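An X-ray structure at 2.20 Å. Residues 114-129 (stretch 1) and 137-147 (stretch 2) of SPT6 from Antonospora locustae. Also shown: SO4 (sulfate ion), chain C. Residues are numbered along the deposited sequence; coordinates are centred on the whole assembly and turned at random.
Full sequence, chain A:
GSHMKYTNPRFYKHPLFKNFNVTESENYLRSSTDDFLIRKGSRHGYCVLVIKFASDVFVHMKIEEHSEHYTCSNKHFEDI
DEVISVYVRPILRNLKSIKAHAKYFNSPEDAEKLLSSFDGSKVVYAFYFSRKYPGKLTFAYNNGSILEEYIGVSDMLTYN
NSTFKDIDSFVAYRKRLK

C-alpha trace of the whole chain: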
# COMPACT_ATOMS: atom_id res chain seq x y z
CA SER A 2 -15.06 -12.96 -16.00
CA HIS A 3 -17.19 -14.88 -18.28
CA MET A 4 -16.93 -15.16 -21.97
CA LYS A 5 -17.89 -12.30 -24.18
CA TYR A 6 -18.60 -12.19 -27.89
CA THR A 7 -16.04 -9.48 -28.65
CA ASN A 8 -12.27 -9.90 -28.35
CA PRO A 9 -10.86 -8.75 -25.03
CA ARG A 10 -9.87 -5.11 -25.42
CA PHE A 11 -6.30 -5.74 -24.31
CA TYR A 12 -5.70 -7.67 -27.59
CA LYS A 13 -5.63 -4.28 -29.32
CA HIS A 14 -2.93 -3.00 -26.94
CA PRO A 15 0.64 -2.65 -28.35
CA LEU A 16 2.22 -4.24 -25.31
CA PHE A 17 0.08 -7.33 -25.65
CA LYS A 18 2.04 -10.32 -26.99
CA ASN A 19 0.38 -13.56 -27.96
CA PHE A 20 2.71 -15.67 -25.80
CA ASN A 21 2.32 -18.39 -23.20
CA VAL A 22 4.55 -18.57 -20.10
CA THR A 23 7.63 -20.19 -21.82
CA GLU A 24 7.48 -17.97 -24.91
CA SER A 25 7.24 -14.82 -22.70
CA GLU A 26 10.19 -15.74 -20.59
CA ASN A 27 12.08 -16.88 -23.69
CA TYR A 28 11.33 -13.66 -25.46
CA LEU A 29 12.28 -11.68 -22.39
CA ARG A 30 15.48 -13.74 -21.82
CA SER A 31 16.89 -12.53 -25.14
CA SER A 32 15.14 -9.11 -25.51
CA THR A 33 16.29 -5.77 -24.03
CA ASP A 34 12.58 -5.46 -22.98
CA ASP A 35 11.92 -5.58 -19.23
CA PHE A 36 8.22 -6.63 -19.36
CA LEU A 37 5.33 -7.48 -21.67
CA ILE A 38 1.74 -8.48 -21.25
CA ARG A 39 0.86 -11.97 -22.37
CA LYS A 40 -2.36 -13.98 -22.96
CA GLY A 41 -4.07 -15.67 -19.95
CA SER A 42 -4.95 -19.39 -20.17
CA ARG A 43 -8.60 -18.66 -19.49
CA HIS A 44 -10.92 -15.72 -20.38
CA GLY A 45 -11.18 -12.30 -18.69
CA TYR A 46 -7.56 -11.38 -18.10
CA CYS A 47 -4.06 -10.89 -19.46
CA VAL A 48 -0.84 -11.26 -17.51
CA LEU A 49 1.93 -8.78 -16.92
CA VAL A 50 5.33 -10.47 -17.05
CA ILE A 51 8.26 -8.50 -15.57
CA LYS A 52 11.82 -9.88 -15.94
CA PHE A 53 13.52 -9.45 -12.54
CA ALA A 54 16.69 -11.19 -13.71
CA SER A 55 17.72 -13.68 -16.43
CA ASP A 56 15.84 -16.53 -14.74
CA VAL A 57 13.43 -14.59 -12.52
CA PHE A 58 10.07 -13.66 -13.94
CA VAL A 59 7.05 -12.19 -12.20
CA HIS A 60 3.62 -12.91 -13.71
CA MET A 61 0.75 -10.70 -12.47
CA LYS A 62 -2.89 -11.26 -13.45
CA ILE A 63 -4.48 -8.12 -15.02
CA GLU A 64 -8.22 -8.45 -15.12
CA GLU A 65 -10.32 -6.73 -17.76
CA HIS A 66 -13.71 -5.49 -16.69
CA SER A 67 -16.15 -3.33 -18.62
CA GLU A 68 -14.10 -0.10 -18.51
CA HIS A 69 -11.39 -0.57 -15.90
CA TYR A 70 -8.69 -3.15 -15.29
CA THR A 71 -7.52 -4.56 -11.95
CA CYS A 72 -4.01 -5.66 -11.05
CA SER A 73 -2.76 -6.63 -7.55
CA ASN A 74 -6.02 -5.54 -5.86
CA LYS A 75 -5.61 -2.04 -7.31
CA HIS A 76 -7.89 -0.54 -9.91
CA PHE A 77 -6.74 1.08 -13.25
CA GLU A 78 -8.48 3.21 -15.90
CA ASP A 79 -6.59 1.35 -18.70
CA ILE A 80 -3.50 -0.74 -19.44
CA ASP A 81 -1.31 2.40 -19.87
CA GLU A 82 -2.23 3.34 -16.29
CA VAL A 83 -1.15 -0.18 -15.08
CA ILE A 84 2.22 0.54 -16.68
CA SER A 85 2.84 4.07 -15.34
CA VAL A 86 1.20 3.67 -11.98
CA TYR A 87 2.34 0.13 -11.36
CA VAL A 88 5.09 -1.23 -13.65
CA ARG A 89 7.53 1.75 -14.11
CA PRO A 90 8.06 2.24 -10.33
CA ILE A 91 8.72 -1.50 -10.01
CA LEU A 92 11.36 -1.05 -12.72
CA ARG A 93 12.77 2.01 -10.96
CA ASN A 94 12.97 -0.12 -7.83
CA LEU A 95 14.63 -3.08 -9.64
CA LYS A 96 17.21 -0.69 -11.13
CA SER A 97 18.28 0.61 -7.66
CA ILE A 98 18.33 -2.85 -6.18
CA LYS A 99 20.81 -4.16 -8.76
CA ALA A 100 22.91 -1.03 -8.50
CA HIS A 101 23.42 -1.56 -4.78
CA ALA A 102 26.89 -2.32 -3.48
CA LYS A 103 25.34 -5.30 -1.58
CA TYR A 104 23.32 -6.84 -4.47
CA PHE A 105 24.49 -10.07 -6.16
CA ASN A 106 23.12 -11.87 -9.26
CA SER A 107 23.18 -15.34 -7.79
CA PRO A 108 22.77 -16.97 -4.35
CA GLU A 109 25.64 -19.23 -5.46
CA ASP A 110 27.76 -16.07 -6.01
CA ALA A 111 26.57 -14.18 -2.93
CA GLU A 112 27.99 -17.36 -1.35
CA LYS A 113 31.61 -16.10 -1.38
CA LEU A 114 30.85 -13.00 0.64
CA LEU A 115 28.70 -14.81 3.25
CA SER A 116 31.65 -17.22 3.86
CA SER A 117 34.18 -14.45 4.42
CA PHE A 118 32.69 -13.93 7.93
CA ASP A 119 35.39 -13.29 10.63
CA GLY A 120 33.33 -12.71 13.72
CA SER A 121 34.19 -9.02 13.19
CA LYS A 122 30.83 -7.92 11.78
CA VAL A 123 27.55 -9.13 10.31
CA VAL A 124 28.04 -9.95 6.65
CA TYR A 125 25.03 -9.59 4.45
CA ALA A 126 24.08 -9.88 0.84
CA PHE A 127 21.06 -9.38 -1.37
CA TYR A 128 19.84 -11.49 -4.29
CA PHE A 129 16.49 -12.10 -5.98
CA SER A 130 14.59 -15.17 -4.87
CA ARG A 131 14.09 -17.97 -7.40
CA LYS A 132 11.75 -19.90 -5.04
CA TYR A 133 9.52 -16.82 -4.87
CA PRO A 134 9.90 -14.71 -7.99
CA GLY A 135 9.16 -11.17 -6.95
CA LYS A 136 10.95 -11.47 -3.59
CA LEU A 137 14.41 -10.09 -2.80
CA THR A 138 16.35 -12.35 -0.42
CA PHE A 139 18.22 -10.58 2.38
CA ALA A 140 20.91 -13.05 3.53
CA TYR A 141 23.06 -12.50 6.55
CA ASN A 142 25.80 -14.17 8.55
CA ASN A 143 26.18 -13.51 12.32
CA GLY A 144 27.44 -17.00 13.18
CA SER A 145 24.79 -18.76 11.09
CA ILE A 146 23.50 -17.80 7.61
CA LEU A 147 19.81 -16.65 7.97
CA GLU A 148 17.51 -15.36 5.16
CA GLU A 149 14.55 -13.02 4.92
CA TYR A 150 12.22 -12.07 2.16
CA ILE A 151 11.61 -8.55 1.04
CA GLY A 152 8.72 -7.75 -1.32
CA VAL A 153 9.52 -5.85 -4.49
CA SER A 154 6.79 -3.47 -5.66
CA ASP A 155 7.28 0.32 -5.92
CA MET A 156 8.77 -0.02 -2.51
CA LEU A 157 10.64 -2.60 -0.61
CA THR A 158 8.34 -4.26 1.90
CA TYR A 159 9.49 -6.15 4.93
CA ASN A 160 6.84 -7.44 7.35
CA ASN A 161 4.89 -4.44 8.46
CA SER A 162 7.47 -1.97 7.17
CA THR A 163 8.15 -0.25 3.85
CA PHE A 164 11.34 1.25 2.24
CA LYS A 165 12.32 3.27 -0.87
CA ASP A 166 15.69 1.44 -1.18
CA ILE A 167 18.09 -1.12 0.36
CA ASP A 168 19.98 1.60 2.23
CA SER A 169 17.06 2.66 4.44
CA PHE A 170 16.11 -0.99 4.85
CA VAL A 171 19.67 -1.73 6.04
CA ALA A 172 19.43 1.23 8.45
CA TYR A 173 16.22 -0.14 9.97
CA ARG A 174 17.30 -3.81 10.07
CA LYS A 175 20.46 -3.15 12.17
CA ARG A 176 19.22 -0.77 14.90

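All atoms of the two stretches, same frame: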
# COMPACT_ATOMS: atom_id res chain seq x y z
N LEU A 114 30.88 -14.05 -0.35
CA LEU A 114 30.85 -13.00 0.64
C LEU A 114 30.34 -13.50 2.00
O LEU A 114 30.95 -13.21 3.03
CB LEU A 114 30.04 -11.81 0.13
CG LEU A 114 30.28 -10.48 0.87
CD1 LEU A 114 31.63 -9.83 0.49
CD2 LEU A 114 29.12 -9.52 0.62
N LEU A 115 29.25 -14.27 2.00
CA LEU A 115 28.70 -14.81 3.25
C LEU A 115 29.70 -15.72 4.01
O LEU A 115 29.59 -15.89 5.22
CB LEU A 115 27.37 -15.54 3.01
CG LEU A 115 26.05 -14.86 2.62
CD1 LEU A 115 25.06 -15.90 2.14
CD2 LEU A 115 25.39 -14.08 3.75
N SER A 116 30.68 -16.27 3.29
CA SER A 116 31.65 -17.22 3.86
C SER A 116 32.88 -16.52 4.38
O SER A 116 33.71 -17.15 5.06
CB SER A 116 32.09 -18.25 2.82
OG SER A 116 31.08 -19.22 2.59
N SER A 117 33.01 -15.24 4.04
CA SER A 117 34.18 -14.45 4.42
C SER A 117 34.12 -13.98 5.87
O SER A 117 35.06 -13.33 6.35
CB SER A 117 34.32 -13.23 3.50
OG SER A 117 33.33 -12.26 3.79
N PHE A 118 33.01 -14.31 6.54
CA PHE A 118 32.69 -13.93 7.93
C PHE A 118 33.82 -14.25 8.93
O PHE A 118 34.23 -15.40 9.02
CB PHE A 118 31.35 -14.59 8.33
CG PHE A 118 30.99 -14.49 9.80
CD1 PHE A 118 30.09 -13.53 10.25
CD2 PHE A 118 31.55 -15.37 10.75
CE1 PHE A 118 29.75 -13.44 11.62
CE2 PHE A 118 31.22 -15.28 12.11
CZ PHE A 118 30.31 -14.32 12.55
N ASP A 119 34.29 -13.22 9.64
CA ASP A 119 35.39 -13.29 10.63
C ASP A 119 34.90 -13.53 12.04
O ASP A 119 35.55 -14.19 12.83
CB ASP A 119 36.11 -11.94 10.70
CG ASP A 119 36.97 -11.66 9.51
OD1 ASP A 119 37.88 -10.82 9.62
OD2 ASP A 119 36.72 -12.25 8.44
N GLY A 120 33.74 -12.95 12.34
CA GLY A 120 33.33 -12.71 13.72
C GLY A 120 33.39 -11.21 13.97
O GLY A 120 32.87 -10.74 14.99
N SER A 121 34.00 -10.47 13.05
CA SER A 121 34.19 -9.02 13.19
C SER A 121 32.91 -8.18 12.96
O SER A 121 32.71 -7.13 13.58
CB SER A 121 35.32 -8.55 12.28
OG SER A 121 35.03 -8.84 10.92
N LYS A 122 32.04 -8.64 12.07
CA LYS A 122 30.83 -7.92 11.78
C LYS A 122 29.82 -8.86 11.15
O LYS A 122 30.20 -9.96 10.72
CB LYS A 122 31.13 -6.75 10.85
CG LYS A 122 31.71 -7.19 9.51
CD LYS A 122 31.52 -6.13 8.45
CE LYS A 122 31.54 -6.75 7.06
NZ LYS A 122 32.35 -5.95 6.11
N VAL A 123 28.56 -8.45 11.12
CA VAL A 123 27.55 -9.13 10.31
C VAL A 123 27.80 -8.87 8.84
O VAL A 123 27.96 -7.72 8.41
CB VAL A 123 26.14 -8.65 10.64
CG1 VAL A 123 25.12 -9.37 9.75
CG2 VAL A 123 25.87 -8.88 12.11
N VAL A 124 27.82 -9.96 8.08
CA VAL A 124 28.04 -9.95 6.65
C VAL A 124 26.70 -10.20 6.02
O VAL A 124 25.97 -11.11 6.43
CB VAL A 124 29.01 -11.07 6.23
CG1 VAL A 124 29.26 -11.03 4.75
CG2 VAL A 124 30.34 -10.94 6.97
N TYR A 125 26.34 -9.41 5.02
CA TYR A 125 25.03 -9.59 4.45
C TYR A 125 25.06 -9.35 2.99
O TYR A 125 25.90 -8.61 2.51
CB TYR A 125 24.03 -8.67 5.11
CG TYR A 125 24.35 -7.20 5.01
CD1 TYR A 125 23.79 -6.41 4.00
CD2 TYR A 125 25.22 -6.59 5.92
CE1 TYR A 125 24.07 -5.04 3.92
CE2 TYR A 125 25.51 -5.23 5.85
CZ TYR A 125 24.92 -4.46 4.84
OH TYR A 125 25.20 -3.11 4.75
N ALA A 126 24.11 -9.96 2.29
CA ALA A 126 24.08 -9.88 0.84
C ALA A 126 22.66 -9.82 0.42
O ALA A 126 21.79 -10.17 1.20
CB ALA A 126 24.77 -11.09 0.22
N PHE A 127 22.42 -9.37 -0.81
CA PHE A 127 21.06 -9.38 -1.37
C PHE A 127 21.08 -10.06 -2.72
O PHE A 127 21.98 -9.83 -3.49
CB PHE A 127 20.49 -7.97 -1.58
CG PHE A 127 20.27 -7.21 -0.33
CD1 PHE A 127 21.32 -6.48 0.24
CD2 PHE A 127 19.01 -7.16 0.24
CE1 PHE A 127 21.14 -5.74 1.40
CE2 PHE A 127 18.78 -6.43 1.40
CZ PHE A 127 19.88 -5.69 2.00
N TYR A 128 20.05 -10.87 -3.00
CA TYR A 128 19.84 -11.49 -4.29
C TYR A 128 18.36 -11.78 -4.48
O TYR A 128 17.63 -11.94 -3.51
CB TYR A 128 20.68 -12.75 -4.43
CG TYR A 128 20.59 -13.76 -3.28
CD1 TYR A 128 19.67 -14.82 -3.33
CD2 TYR A 128 21.45 -13.68 -2.19
CE1 TYR A 128 19.60 -15.76 -2.31
CE2 TYR A 128 21.39 -14.61 -1.15
CZ TYR A 128 20.46 -15.64 -1.23
OH TYR A 128 20.39 -16.57 -0.23
N PHE A 129 17.90 -11.82 -5.72
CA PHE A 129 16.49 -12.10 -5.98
C PHE A 129 16.24 -13.54 -5.70
O PHE A 129 17.09 -14.37 -5.99
CB PHE A 129 16.11 -11.80 -7.42
CG PHE A 129 15.96 -10.35 -7.68
CD1 PHE A 129 16.81 -9.70 -8.53
CD2 PHE A 129 15.00 -9.62 -7.02
CE1 PHE A 129 16.69 -8.36 -8.76
CE2 PHE A 129 14.91 -8.27 -7.22
CZ PHE A 129 15.77 -7.64 -8.10
N LEU A 137 12.95 -10.23 -2.99
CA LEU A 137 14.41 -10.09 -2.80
C LEU A 137 14.82 -10.80 -1.51
O LEU A 137 14.27 -10.51 -0.45
CB LEU A 137 14.76 -8.61 -2.67
CG LEU A 137 16.21 -8.24 -2.35
CD1 LEU A 137 17.11 -8.49 -3.50
CD2 LEU A 137 16.17 -6.78 -1.98
N THR A 138 15.80 -11.68 -1.59
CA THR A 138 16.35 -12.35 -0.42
C THR A 138 17.42 -11.49 0.23
O THR A 138 18.37 -11.06 -0.42
CB THR A 138 16.87 -13.75 -0.78
OG1 THR A 138 15.79 -14.50 -1.33
CG2 THR A 138 17.39 -14.51 0.40
N PHE A 139 17.22 -11.19 1.52
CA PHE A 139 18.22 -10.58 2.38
C PHE A 139 18.86 -11.72 3.18
O PHE A 139 18.20 -12.32 4.02
CB PHE A 139 17.56 -9.59 3.36
CG PHE A 139 18.47 -9.12 4.44
CD1 PHE A 139 19.70 -8.51 4.12
CD2 PHE A 139 18.13 -9.27 5.79
CE1 PHE A 139 20.57 -8.07 5.13
CE2 PHE A 139 18.99 -8.83 6.81
CZ PHE A 139 20.21 -8.23 6.48
N ALA A 140 20.14 -11.98 2.90
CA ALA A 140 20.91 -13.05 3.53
C ALA A 140 21.95 -12.46 4.45
O ALA A 140 22.65 -11.52 4.09
CB ALA A 140 21.62 -13.91 2.48
N TYR A 141 22.07 -13.01 5.65
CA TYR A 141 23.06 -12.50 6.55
C TYR A 141 23.74 -13.54 7.41
O TYR A 141 23.14 -14.55 7.75
CB TYR A 141 22.52 -11.35 7.38
CG TYR A 141 21.43 -11.69 8.34
CD1 TYR A 141 21.71 -11.82 9.70
CD2 TYR A 141 20.10 -11.81 7.93
CE1 TYR A 141 20.72 -12.12 10.63
CE2 TYR A 141 19.08 -12.10 8.86
CZ TYR A 141 19.41 -12.24 10.21
OH TYR A 141 18.45 -12.52 11.17
N ASN A 142 25.00 -13.27 7.75
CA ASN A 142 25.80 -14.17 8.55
C ASN A 142 26.32 -13.49 9.83
O ASN A 142 27.14 -12.54 9.77
CB ASN A 142 26.92 -14.76 7.70
CG ASN A 142 27.50 -16.05 8.28
OD1 ASN A 142 27.02 -16.57 9.28
ND2 ASN A 142 28.55 -16.56 7.64
N ASN A 143 25.82 -13.98 10.97
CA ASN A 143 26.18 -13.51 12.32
C ASN A 143 26.78 -14.64 13.17
O ASN A 143 26.94 -14.51 14.37
CB ASN A 143 24.95 -12.92 13.02
CG ASN A 143 23.85 -13.97 13.30
OD1 ASN A 143 23.96 -15.13 12.90
ND2 ASN A 143 22.81 -13.56 14.00
N GLY A 144 27.12 -15.75 12.51
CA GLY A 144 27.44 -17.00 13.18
C GLY A 144 26.82 -18.06 12.30
O GLY A 144 27.52 -18.93 11.77
N SER A 145 25.50 -17.96 12.11
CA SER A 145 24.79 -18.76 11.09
C SER A 145 24.14 -17.91 9.97
O SER A 145 23.64 -16.79 10.21
CB SER A 145 23.77 -19.73 11.73
OG SER A 145 23.10 -19.18 12.85
N ILE A 146 24.15 -18.44 8.75
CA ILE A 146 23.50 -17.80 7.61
C ILE A 146 21.95 -17.92 7.71
O ILE A 146 21.40 -19.01 7.59
CB ILE A 146 24.04 -18.36 6.25
CG1 ILE A 146 25.56 -18.44 6.27
CG2 ILE A 146 23.60 -17.48 5.07
CD1 ILE A 146 26.16 -19.43 5.25
N LEU A 147 21.29 -16.77 7.95
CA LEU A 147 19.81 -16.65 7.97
C LEU A 147 19.34 -15.91 6.70
O LEU A 147 20.15 -15.30 6.02
CB LEU A 147 19.31 -15.91 9.23
CG LEU A 147 19.88 -16.13 10.65
CD1 LEU A 147 18.90 -15.62 11.67
CD2 LEU A 147 20.18 -17.59 10.95
S SO4 C . 15.49 -18.39 -2.52
O1 SO4 C . 15.98 -19.59 -1.83
O2 SO4 C . 15.45 -18.65 -3.97
O3 SO4 C . 16.38 -17.26 -2.27
O4 SO4 C . 14.17 -18.05 -2.01

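Strands 124-129 and 137-142 run antiparallel, their directions 157° apart, and the pairing alternates strictly. Val124 with Asn142, Ala126 with Ala140 and Tyr128 with Thr138 are the hydrogen-bonded pairs, each closed by two amide-to-carbonyl bonds; Asn142 N to Val124 O spans 2.7 Å and Val124 N to Asn142 O 3.2 Å. These three pairs put their side chains on one face of the sheet, while Tyr125, Tyr141, Phe127 and Phe139 occupy the other.

Asn142 has the most surface covered by the opposing stretch. Besides its two backbone bonds, its side chain reaches back to the helix, where Asn142 ND2 donates to Leu115 O at 2.7 Å. A buried amide thus satisfies a main-chain carbonyl and ties helix to strand. Asn142 OD1 lies over one face of the Phe118 ring and accepts a weak hydrogen bond from Gly144 N at 3.3 Å, linking the same residue to the following turn. Leu115 adds apolar packing to this polar tie: Leu115 CD2 sits 4.0 Å from Ala140 CB, and Leu115 CD1 3.6 Å from Ile146 CG2. The design lesson is economy: one Asn serves strand, helix and turn, and the face that receives Leu115 carries the small Ala126-Ala140 pair, while the opposite face carries large aromatics.

Leu137, next in covered area, works at the far end. Its CA-to-CB bond points sideways, but the end of the side chain comes nearer, bringing Leu137 CD2 to 3.6 Å from Phe127 CD2 and Leu137 CD1 over one face of the Phe129 ring. Phe127 continues the apolar row to Phe139, their rings oblique at 34° with centroids 5.2 Å apart; Phe139 CE1 then meets Tyr125 CB at 3.5 Å.

Tyr128 turns its ring across the strand pair: Thr138 CB lies over its face, 4.1 Å from the ring centroid, and Ala140 CB is 3.7 Å from Tyr128 CE2. Thr138 OG1 donates to sulfate O3 at 3.0 Å.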